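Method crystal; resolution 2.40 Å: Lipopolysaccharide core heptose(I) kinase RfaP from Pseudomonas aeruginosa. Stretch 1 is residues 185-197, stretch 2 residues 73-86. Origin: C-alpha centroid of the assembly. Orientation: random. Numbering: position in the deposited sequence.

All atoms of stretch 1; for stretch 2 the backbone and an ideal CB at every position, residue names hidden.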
ATOM      1  N   SER A 185      -4.514  -7.435  -2.290  1.00 72.19           N
ATOM      2  CA  SER A 185      -5.321  -6.876  -3.363  1.00 68.05           C
ATOM      3  C   SER A 185      -5.706  -5.459  -2.977  1.00 69.96           C
ATOM      4  O   SER A 185      -6.051  -5.196  -1.817  1.00 69.22           O
ATOM      5  CB  SER A 185      -6.578  -7.696  -3.624  1.00 70.24           C
ATOM      6  OG  SER A 185      -6.252  -9.029  -3.929  1.00 75.85           O
ATOM      7  N   VAL A 186      -5.624  -4.551  -3.928  1.00 67.02           N
ATOM      8  CA  VAL A 186      -6.133  -3.203  -3.717  1.00 66.28           C
ATOM      9  C   VAL A 186      -7.606  -3.181  -4.112  1.00 67.04           C
ATOM     10  O   VAL A 186      -8.004  -3.780  -5.118  1.00 69.15           O
ATOM     11  CB  VAL A 186      -5.320  -2.172  -4.518  1.00 68.12           C
ATOM     12  CG1 VAL A 186      -5.291  -2.538  -6.015  1.00 62.76           C
ATOM     13  CG2 VAL A 186      -5.885  -0.750  -4.296  1.00 60.10           C
ATOM     14  N   ILE A 187      -8.424  -2.509  -3.308  1.00 65.20           N
ATOM     15  CA  ILE A 187      -9.845  -2.433  -3.623  1.00 69.47           C
ATOM     16  C   ILE A 187     -10.265  -0.981  -3.600  1.00 69.69           C
ATOM     17  O   ILE A 187      -9.415  -0.084  -3.536  1.00 66.83           O
ATOM     18  CB  ILE A 187     -10.691  -3.257  -2.641  1.00 62.18           C
ATOM     19  CG1 ILE A 187     -10.545  -2.668  -1.233  1.00 64.13           C
ATOM     20  CG2 ILE A 187     -10.281  -4.721  -2.680  1.00 68.10           C
ATOM     21  CD1 ILE A 187     -11.638  -3.066  -0.262  1.00 67.88           C
ATOM     22  N   ASP A 188     -11.585  -0.767  -3.586  1.00 72.88           N
ATOM     23  CA  ASP A 188     -12.285   0.497  -3.734  1.00 60.79           C
ATOM     24  C   ASP A 188     -11.639   1.468  -4.694  1.00 72.31           C
ATOM     25  O   ASP A 188     -10.881   2.347  -4.271  1.00 71.48           O
ATOM     26  CB  ASP A 188     -12.431   1.238  -2.422  1.00 70.19           C
ATOM     27  CG  ASP A 188     -13.154   2.556  -2.623  1.00 72.92           C
ATOM     28  OD1 ASP A 188     -14.161   2.555  -3.365  1.00 76.40           O
ATOM     29  OD2 ASP A 188     -12.708   3.592  -2.102  1.00 78.06           O
ATOM     30  N   LEU A 189     -11.975   1.368  -5.973  1.00 72.20           N
ATOM     31  CA  LEU A 189     -11.427   2.280  -6.962  1.00 67.39           C
ATOM     32  C   LEU A 189     -12.504   3.215  -7.501  1.00 68.62           C
ATOM     33  O   LEU A 189     -12.402   3.698  -8.633  1.00 63.37           O
ATOM     34  CB  LEU A 189     -10.754   1.468  -8.065  1.00 59.69           C
ATOM     35  CG  LEU A 189      -9.578   0.662  -7.496  1.00 63.72           C
ATOM     36  CD1 LEU A 189      -9.246  -0.552  -8.314  1.00 62.64           C
ATOM     37  CD2 LEU A 189      -8.366   1.549  -7.402  1.00 65.40           C
ATOM     38  N   HIS A 190     -13.530   3.491  -6.694  1.00 63.37           N
ATOM     39  CA  HIS A 190     -14.744   4.100  -7.236  1.00 67.03           C
ATOM     40  C   HIS A 190     -14.488   5.507  -7.764  1.00 65.12           C
ATOM     41  O   HIS A 190     -15.172   5.943  -8.697  1.00 69.00           O
ATOM     42  CB  HIS A 190     -15.850   4.100  -6.173  1.00 71.54           C
ATOM     43  CG  HIS A 190     -15.667   5.152  -5.132  1.00 72.93           C
ATOM     44  ND1 HIS A 190     -14.707   5.063  -4.146  1.00 75.25           N
ATOM     45  CD2 HIS A 190     -16.271   6.347  -4.965  1.00 76.08           C
ATOM     46  CE1 HIS A 190     -14.739   6.153  -3.402  1.00 75.57           C
ATOM     47  NE2 HIS A 190     -15.684   6.946  -3.874  1.00 81.13           N
ATOM     48  N   ARG A 191     -13.491   6.205  -7.205  1.00 65.25           N
ATOM     49  CA  ARG A 191     -12.992   7.504  -7.657  1.00 68.86           C
ATOM     50  C   ARG A 191     -11.639   7.440  -8.386  1.00 70.85           C
ATOM     51  O   ARG A 191     -11.007   8.484  -8.570  1.00 66.22           O
ATOM     52  CB  ARG A 191     -12.794   8.446  -6.470  1.00 66.87           C
ATOM     53  CG  ARG A 191     -14.021   8.885  -5.756  1.00 76.55           C
ATOM     54  CD  ARG A 191     -13.718  10.183  -5.030  1.00 77.39           C
ATOM     55  NE  ARG A 191     -12.765  10.019  -3.941  1.00 73.68           N
ATOM     56  CZ  ARG A 191     -12.215  11.033  -3.285  1.00 70.82           C
ATOM     57  NH1 ARG A 191     -12.514  12.280  -3.621  1.00 72.53           N
ATOM     58  NH2 ARG A 191     -11.359  10.794  -2.301  1.00 66.18           N
ATOM     59  N   ALA A 192     -11.152   6.259  -8.743  1.00 64.77           N
ATOM     60  CA  ALA A 192      -9.832   6.175  -9.334  1.00 67.05           C
ATOM     61  C   ALA A 192      -9.808   6.799 -10.722  1.00 70.30           C
ATOM     62  O   ALA A 192     -10.722   6.615 -11.537  1.00 69.56           O
ATOM     63  CB  ALA A 192      -9.362   4.716  -9.421  1.00 65.05           C
ATOM     64  N   GLN A 193      -8.716   7.501 -11.000  1.00 67.90           N
ATOM     65  CA  GLN A 193      -8.478   8.122 -12.292  1.00 65.84           C
ATOM     66  C   GLN A 193      -7.422   7.353 -13.077  1.00 71.51           C
ATOM     67  O   GLN A 193      -6.325   7.062 -12.563  1.00 63.60           O
ATOM     68  CB  GLN A 193      -8.051   9.565 -12.103  1.00 66.09           C
ATOM     69  CG  GLN A 193      -9.077  10.340 -11.361  1.00 68.37           C
ATOM     70  CD  GLN A 193      -8.609  11.727 -11.090  1.00 73.70           C
ATOM     71  OE1 GLN A 193      -7.391  11.983 -11.036  1.00 68.49           O
ATOM     72  NE2 GLN A 193      -9.558  12.650 -10.916  1.00 68.76           N
ATOM     73  N   THR A 194      -7.752   7.065 -14.335  1.00 66.70           N
ATOM     74  CA  THR A 194      -6.930   6.253 -15.207  1.00 63.64           C
ATOM     75  C   THR A 194      -6.483   7.088 -16.388  1.00 71.53           C
ATOM     76  O   THR A 194      -7.325   7.593 -17.146  1.00 65.58           O
ATOM     77  CB  THR A 194      -7.707   5.048 -15.700  1.00 60.89           C
ATOM     78  OG1 THR A 194      -8.260   4.374 -14.571  1.00 73.33           O
ATOM     79  CG2 THR A 194      -6.816   4.118 -16.510  1.00 63.33           C
ATOM     80  N   ARG A 195      -5.166   7.200 -16.552  1.00 64.58           N
ATOM     81  CA  ARG A 195      -4.571   7.939 -17.648  1.00 68.73           C
ATOM     82  C   ARG A 195      -3.458   7.104 -18.231  1.00 69.30           C
ATOM     83  O   ARG A 195      -3.179   5.990 -17.769  1.00 66.84           O
ATOM     84  CB  ARG A 195      -4.040   9.295 -17.181  1.00 69.38           C
ATOM     85  CG  ARG A 195      -5.045  10.163 -16.467  1.00 68.43           C
ATOM     86  CD  ARG A 195      -4.327  11.327 -15.840  1.00 69.38           C
ATOM     87  NE  ARG A 195      -5.264  12.298 -15.293  1.00 71.85           N
ATOM     88  CZ  ARG A 195      -5.619  12.373 -14.013  1.00 67.84           C
ATOM     89  NH1 ARG A 195      -5.112  11.524 -13.130  1.00 66.15           N
ATOM     90  NH2 ARG A 195      -6.482  13.311 -13.623  1.00 66.99           N
ATOM     91  N   ASP A 196      -2.794   7.650 -19.236  1.00 71.89           N
ATOM     92  CA  ASP A 196      -1.600   6.944 -19.659  1.00 71.99           C
ATOM     93  C   ASP A 196      -0.417   7.261 -18.763  1.00 68.88           C
ATOM     94  O   ASP A 196       0.449   6.404 -18.593  1.00 70.11           O
ATOM     95  CB  ASP A 196      -1.293   7.226 -21.125  1.00 77.84           C
ATOM     96  CG  ASP A 196      -2.048   6.272 -22.066  1.00 84.85           C
ATOM     97  OD1 ASP A 196      -2.584   5.221 -21.592  1.00 75.47           O
ATOM     98  OD2 ASP A 196      -2.089   6.571 -23.286  1.00 88.00           O
ATOM     99  N   ALA A 197      -0.406   8.433 -18.127  1.00 68.82           N
ATOM    100  CA  ALA A 197       0.581   8.762 -17.106  1.00 66.54           C
ATOM    101  C   ALA A 197      -0.102   9.509 -15.976  1.00 69.72           C
ATOM    102  O   ALA A 197      -0.845  10.459 -16.223  1.00 72.51           O
ATOM    103  CB  ALA A 197       1.715   9.625 -17.665  1.00 67.44           C
ATOM    104  N   UNK A  73     -19.848  11.769 -11.670  1.00 99.80           N
ATOM    105  CA  UNK A  73     -19.173  10.570 -11.184  1.00 97.44           C
ATOM    106  C   UNK A  73     -20.008   9.315 -11.432  1.00 95.57           C
ATOM    107  O   UNK A  73     -21.176   9.252 -11.020  1.00 93.44           O
ATOM    108  CB  UNK A  73     -18.866  10.707  -9.691  1.00 97.44           C
ATOM    109  N   UNK A  74     -19.404   8.316 -12.081  1.00 87.68           N
ATOM    110  CA  UNK A  74     -20.100   7.074 -12.378  1.00 84.24           C
ATOM    111  C   UNK A  74     -19.204   5.849 -12.304  1.00 81.62           C
ATOM    112  O   UNK A  74     -18.029   5.967 -11.963  1.00 82.16           O
ATOM    113  CB  UNK A  74     -20.731   7.158 -13.769  1.00 84.24           C
ATOM    114  N   UNK A  75     -19.736   4.671 -12.637  1.00 73.55           N
ATOM    115  CA  UNK A  75     -18.985   3.421 -12.562  1.00 73.37           C
ATOM    116  C   UNK A  75     -17.763   3.383 -13.478  1.00 70.94           C
ATOM    117  O   UNK A  75     -16.935   2.471 -13.349  1.00 69.97           O
ATOM    118  CB  UNK A  75     -19.909   2.251 -12.905  1.00 73.37           C
ATOM    119  N   UNK A  76     -17.649   4.326 -14.408  1.00 70.38           N
ATOM    120  CA  UNK A  76     -16.547   4.295 -15.360  1.00 71.78           C
ATOM    121  C   UNK A  76     -15.206   4.349 -14.646  1.00 71.69           C
ATOM    122  O   UNK A  76     -14.278   3.618 -15.014  1.00 68.58           O
ATOM    123  CB  UNK A  76     -16.664   5.456 -16.350  1.00 71.78           C
ATOM    124  N   UNK A  77     -15.097   5.178 -13.603  1.00 71.38           N
ATOM    125  CA  UNK A  77     -13.827   5.335 -12.901  1.00 72.62           C
ATOM    126  C   UNK A  77     -13.299   3.994 -12.407  1.00 71.66           C
ATOM    127  O   UNK A  77     -12.175   3.593 -12.740  1.00 73.84           O
ATOM    128  CB  UNK A  77     -13.985   6.301 -11.725  1.00 72.62           C
ATOM    129  N   UNK A  78     -14.089   3.303 -11.590  1.00 69.50           N
ATOM    130  CA  UNK A  78     -13.722   1.970 -11.133  1.00 71.02           C
ATOM    131  C   UNK A  78     -13.398   1.042 -12.301  1.00 68.33           C
ATOM    132  O   UNK A  78     -12.420   0.290 -12.251  1.00 69.61           O
ATOM    133  CB  UNK A  78     -14.851   1.374 -10.289  1.00 71.02           C
ATOM    134  N   UNK A  79     -14.212   1.073 -13.361  1.00 65.53           N
ATOM    135  CA  UNK A  79     -14.071   0.057 -14.402  1.00 64.90           C
ATOM    136  C   UNK A  79     -12.746   0.186 -15.139  1.00 69.35           C
ATOM    137  O   UNK A  79     -12.108  -0.826 -15.443  1.00 67.05           O
ATOM    138  CB  UNK A  79     -15.230   0.154 -15.397  1.00 64.90           C
ATOM    139  N   UNK A  80     -12.315   1.422 -15.426  1.00 64.93           N
ATOM    140  CA  UNK A  80     -11.079   1.640 -16.161  1.00 63.95           C
ATOM    141  C   UNK A  80      -9.866   1.438 -15.258  1.00 70.46           C
ATOM    142  O   UNK A  80      -8.808   0.989 -15.724  1.00 72.14           O
ATOM    143  CB  UNK A  80     -11.061   3.044 -16.768  1.00 63.95           C
ATOM    144  N   UNK A  81      -9.982   1.764 -13.963  1.00 67.12           N
ATOM    145  CA  UNK A  81      -8.890   1.446 -13.046  1.00 68.53           C
ATOM    146  C   UNK A  81      -8.703  -0.056 -12.946  1.00 70.47           C
ATOM    147  O   UNK A  81      -7.586  -0.568 -13.066  1.00 66.41           O
ATOM    148  CB  UNK A  81      -9.154   2.040 -11.661  1.00 68.53           C
ATOM    149  N   UNK A  82      -9.798  -0.781 -12.723  1.00 70.71           N
ATOM    150  CA  UNK A  82      -9.714  -2.234 -12.642  1.00 69.79           C
ATOM    151  C   UNK A  82      -9.118  -2.800 -13.913  1.00 69.66           C
ATOM    152  O   UNK A  82      -8.285  -3.711 -13.875  1.00 73.29           O
ATOM    153  CB  UNK A  82     -11.093  -2.844 -12.385  1.00 69.79           C
ATOM    154  N   UNK A  83      -9.510  -2.258 -15.062  1.00 68.15           N
ATOM    155  CA  UNK A  83      -9.007  -2.814 -16.310  1.00 70.02           C
ATOM    156  C   UNK A  83      -7.528  -2.499 -16.497  1.00 70.10           C
ATOM    157  O   UNK A  83      -6.758  -3.365 -16.920  1.00 66.93           O
ATOM    158  CB  UNK A  83      -9.814  -2.277 -17.494  1.00 70.02           C
ATOM    159  N   UNK A  84      -7.103  -1.275 -16.168  1.00 69.55           N
ATOM    160  CA  UNK A  84      -5.685  -0.963 -16.279  1.00 66.81           C
ATOM    161  C   UNK A  84      -4.867  -1.765 -15.282  1.00 70.26           C
ATOM    162  O   UNK A  84      -3.792  -2.265 -15.628  1.00 71.95           O
ATOM    163  CB  UNK A  84      -5.450   0.534 -16.068  1.00 66.81           C
ATOM    164  N   UNK A  85      -5.350  -1.916 -14.045  1.00 71.09           N
ATOM    165  CA  UNK A  85      -4.568  -2.653 -13.056  1.00 69.22           C
ATOM    166  C   UNK A  85      -4.395  -4.110 -13.448  1.00 68.52           C
ATOM    167  O   UNK A  85      -3.371  -4.718 -13.120  1.00 72.16           O
ATOM    168  CB  UNK A  85      -5.231  -2.561 -11.680  1.00 69.22           C
ATOM    169  N   UNK A  86      -5.387  -4.694 -14.125  1.00 64.99           N
ATOM    170  CA  UNK A  86      -5.247  -6.059 -14.610  1.00 67.46           C
ATOM    171  C   UNK A  86      -4.179  -6.140 -15.699  1.00 71.15           C
ATOM    172  O   UNK A  86      -3.323  -7.032 -15.669  1.00 70.17           O
ATOM    173  CB  UNK A  86      -6.586  -6.577 -15.139  1.00 67.46           C
TER

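Position 73 directs its CA-to-CB bond toward stretch 1, yet nothing there lies within 5.5 Å of the ideal CB, so only a longer side chain would make contact. The deposited Leu-73 does so: with chi1 t and chi2 p, its CD1 comes to 3.7 Å from His-190 O. Position 74 points away with open space around it, and its phi/psi of -145/-176 is allowed to many residues; it is Gly-74. Positions 75 and 76 also point away, leaving stretch 1 no say in their choice; they are Ala-75 and Arg-76.

At position 77 the ideal CB is wedged between two carbonyls, 3.3 Å from both His-190 O and Ala-192 O. Branching at CB looks unfavourable, whereas alanine or an unbranched chain that can turn outward would suit. Gln-77 follows the second course: chi1 m and chi2 p lead its end away from stretch 1, and its OE1 accepts a weak hydrogen bond from Gly-74 N at 3.3 Å.

Position 78 points sideways, its CB 3.8 Å from Leu-189 O and 4.1 Å from His-190 CA. The backbone is already close, since CA of 78 makes a CA-H...O contact of 3.3 Å with Leu-189 O. Several medium or long side chains could skirt the turn that runs from Leu-189 to Ala-192. Glu-78 is extended, chi1 and chi2 both t; its CG lies 4.1 Å from Leu-189 CB, and its OE2 is hydrogen-bonded elsewhere in the structure. Position 79 points away and is Trp-79.

Position 80 faces Thr-194, with OG1 3.8 Å from the ideal CB. A small residue or a flexible polar one would fit; Gln-80 fits, its CB 3.8 Å from Thr-194 OG1, with chi1 m and chi2 t.

Position 81 is tightly enclosed. Its CB meets Ala-192 CB at 3.5 Å, Thr-194 OG1 at 3.8 Å and Leu-189 CB at 4.0 Å, which argues for a small side chain. Ala-81 fits, packing its methyl on the methyl of Ala-192 and the CB methylene of Leu-189. Its N, 3.2 Å from Thr-194 OG1, has a poor angle for bonding there and instead donates to Gln-77 O at 3.1 Å.

Position 82 points sideways, its CB 5.0 Å from Leu-189 CD1, so a mid-sized apolar chain could close the gap. Ile-82 does, its CG1 4.0 Å from Leu-189 CD1. Position 83, also sideways, meets nothing and is Arg-83.

Position 84 points toward Thr-194 CG2, 3.9 Å from its CB, with Arg-195 O and the Asp-196 carboxylate farther out. A long cationic chain suits this acidic, acceptor-rich edge. Arg-84 NH2 donates a weak hydrogen bond to Arg-195 O (3.4 Å, 160°) and forms a salt bridge with Asp-196 OD1 at 3.5 Å, through charge alone, while Thr-194 CG2 lies over one guanidinium face.

Position 85 points toward Val-186 and Leu-189 across a gap, favouring leucine, isoleucine or methionine. Leu-85 places CD1 3.7 Å from Val-186 CG1 and 4.1 Å from Leu-189 CD1. Position 86 is out of reach; it is His-86.

Stretch 2 (73-86) LGARQEWQAIRRLH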
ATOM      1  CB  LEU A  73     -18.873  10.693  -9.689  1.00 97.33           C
ATOM      2  CG  LEU A  73     -18.267   9.438  -9.038  1.00 98.13           C
ATOM      3  CD1 LEU A  73     -16.866   9.100  -9.591  1.00 85.88           C
ATOM      4  CD2 LEU A  73     -18.241   9.571  -7.510  1.00 94.20           C
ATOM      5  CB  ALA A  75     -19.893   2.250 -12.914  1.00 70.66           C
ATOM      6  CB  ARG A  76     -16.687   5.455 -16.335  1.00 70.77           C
ATOM      7  CG  ARG A  76     -15.630   5.549 -17.382  1.00 74.07           C
ATOM      8  CD  ARG A  76     -15.875   6.784 -18.212  1.00 75.10           C
ATOM      9  NE  ARG A  76     -17.139   6.707 -18.937  1.00 77.30           N
ATOM     10  CZ  ARG A  76     -17.580   7.653 -19.755  1.00 77.63           C
ATOM     11  NH1 ARG A  76     -16.849   8.745 -19.941  1.00 77.67           N
ATOM     12  NH2 ARG A  76     -18.742   7.510 -20.387  1.00 76.81           N
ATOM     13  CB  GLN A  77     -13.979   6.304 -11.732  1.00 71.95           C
ATOM     14  CG  GLN A  77     -13.806   7.742 -12.106  1.00 74.30           C
ATOM     15  CD  GLN A  77     -14.985   8.277 -12.870  1.00 88.49           C
ATOM     16  OE1 GLN A  77     -16.146   7.938 -12.590  1.00 91.83           O
ATOM     17  NE2 GLN A  77     -14.704   9.126 -13.843  1.00 93.93           N
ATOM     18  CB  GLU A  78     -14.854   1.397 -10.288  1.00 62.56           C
ATOM     19  CG  GLU A  78     -14.448   0.275  -9.366  1.00 68.80           C
ATOM     20  CD  GLU A  78     -15.596  -0.156  -8.459  1.00 78.45           C
ATOM     21  OE1 GLU A  78     -16.623   0.564  -8.425  1.00 71.37           O
ATOM     22  OE2 GLU A  78     -15.470  -1.210  -7.794  1.00 80.45           O
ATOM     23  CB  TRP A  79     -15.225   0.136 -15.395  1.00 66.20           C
ATOM     24  CG  TRP A  79     -14.973  -0.592 -16.693  1.00 66.62           C
ATOM     25  CD1 TRP A  79     -14.589  -0.042 -17.873  1.00 68.94           C
ATOM     26  CD2 TRP A  79     -15.106  -2.012 -16.936  1.00 65.59           C
ATOM     27  NE1 TRP A  79     -14.477  -1.027 -18.847  1.00 67.13           N
ATOM     28  CE2 TRP A  79     -14.795  -2.238 -18.294  1.00 65.00           C
ATOM     29  CE3 TRP A  79     -15.458  -3.108 -16.136  1.00 64.91           C
ATOM     30  CZ2 TRP A  79     -14.819  -3.504 -18.868  1.00 67.59           C
ATOM     31  CZ3 TRP A  79     -15.484  -4.369 -16.714  1.00 63.96           C
ATOM     32  CH2 TRP A  79     -15.159  -4.554 -18.067  1.00 70.28           C
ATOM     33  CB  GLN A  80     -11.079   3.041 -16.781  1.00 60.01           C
ATOM     34  CG  GLN A  80     -11.880   3.186 -18.067  1.00 62.48           C
ATOM     35  CD  GLN A  80     -12.031   4.638 -18.496  1.00 67.97           C
ATOM     36  OE1 GLN A  80     -11.486   5.546 -17.858  1.00 65.65           O
ATOM     37  NE2 GLN A  80     -12.780   4.867 -19.578  1.00 68.62           N
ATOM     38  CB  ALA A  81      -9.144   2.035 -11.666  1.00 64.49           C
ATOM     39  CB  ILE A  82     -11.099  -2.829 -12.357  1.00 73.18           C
ATOM     40  CG1 ILE A  82     -11.556  -2.439 -10.953  1.00 68.56           C
ATOM     41  CG2 ILE A  82     -11.082  -4.342 -12.570  1.00 71.12           C
ATOM     42  CD1 ILE A  82     -12.857  -3.066 -10.603  1.00 71.60           C
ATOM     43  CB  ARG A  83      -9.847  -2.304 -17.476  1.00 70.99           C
ATOM     44  CG  ARG A  83     -11.247  -2.921 -17.486  1.00 69.32           C
ATOM     45  CD  ARG A  83     -11.401  -3.997 -18.543  1.00 73.38           C
ATOM     46  NE  ARG A  83     -11.815  -3.374 -19.798  1.00 78.41           N
ATOM     47  CZ  ARG A  83     -12.239  -4.034 -20.872  1.00 78.79           C
ATOM     48  NH1 ARG A  83     -12.309  -5.364 -20.851  1.00 79.97           N
ATOM     49  NH2 ARG A  83     -12.596  -3.360 -21.964  1.00 74.38           N
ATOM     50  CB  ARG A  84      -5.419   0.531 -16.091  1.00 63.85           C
ATOM     51  CG  ARG A  84      -3.920   0.887 -16.127  1.00 67.36           C
ATOM     52  CD  ARG A  84      -3.359   1.089 -17.585  1.00 62.85           C
ATOM     53  NE  ARG A  84      -3.771   2.411 -18.099  1.00 58.17           N
ATOM     54  CZ  ARG A  84      -4.661   2.569 -19.077  1.00 65.47           C
ATOM     55  NH1 ARG A  84      -5.166   1.478 -19.658  1.00 62.61           N
ATOM     56  NH2 ARG A  84      -5.047   3.790 -19.483  1.00 64.36           N
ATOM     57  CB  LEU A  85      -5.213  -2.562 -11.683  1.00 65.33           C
ATOM     58  CG  LEU A  85      -5.047  -1.219 -10.996  1.00 67.47           C
ATOM     59  CD1 LEU A  85      -5.439  -1.352  -9.541  1.00 70.73           C
ATOM     60  CD2 LEU A  85      -3.624  -0.715 -11.151  1.00 67.15           C
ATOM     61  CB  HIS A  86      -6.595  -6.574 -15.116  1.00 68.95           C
ATOM     62  CG  HIS A  86      -7.507  -7.061 -14.019  1.00 75.71           C
ATOM     63  ND1 HIS A  86      -7.772  -8.397 -13.808  1.00 77.72           N
ATOM     64  CD2 HIS A  86      -8.210  -6.389 -13.073  1.00 73.79           C
ATOM     65  CE1 HIS A  86      -8.596  -8.529 -12.783  1.00 74.45           C
ATOM     66  NE2 HIS A  86      -8.873  -7.324 -12.316  1.00 76.93           N
TER
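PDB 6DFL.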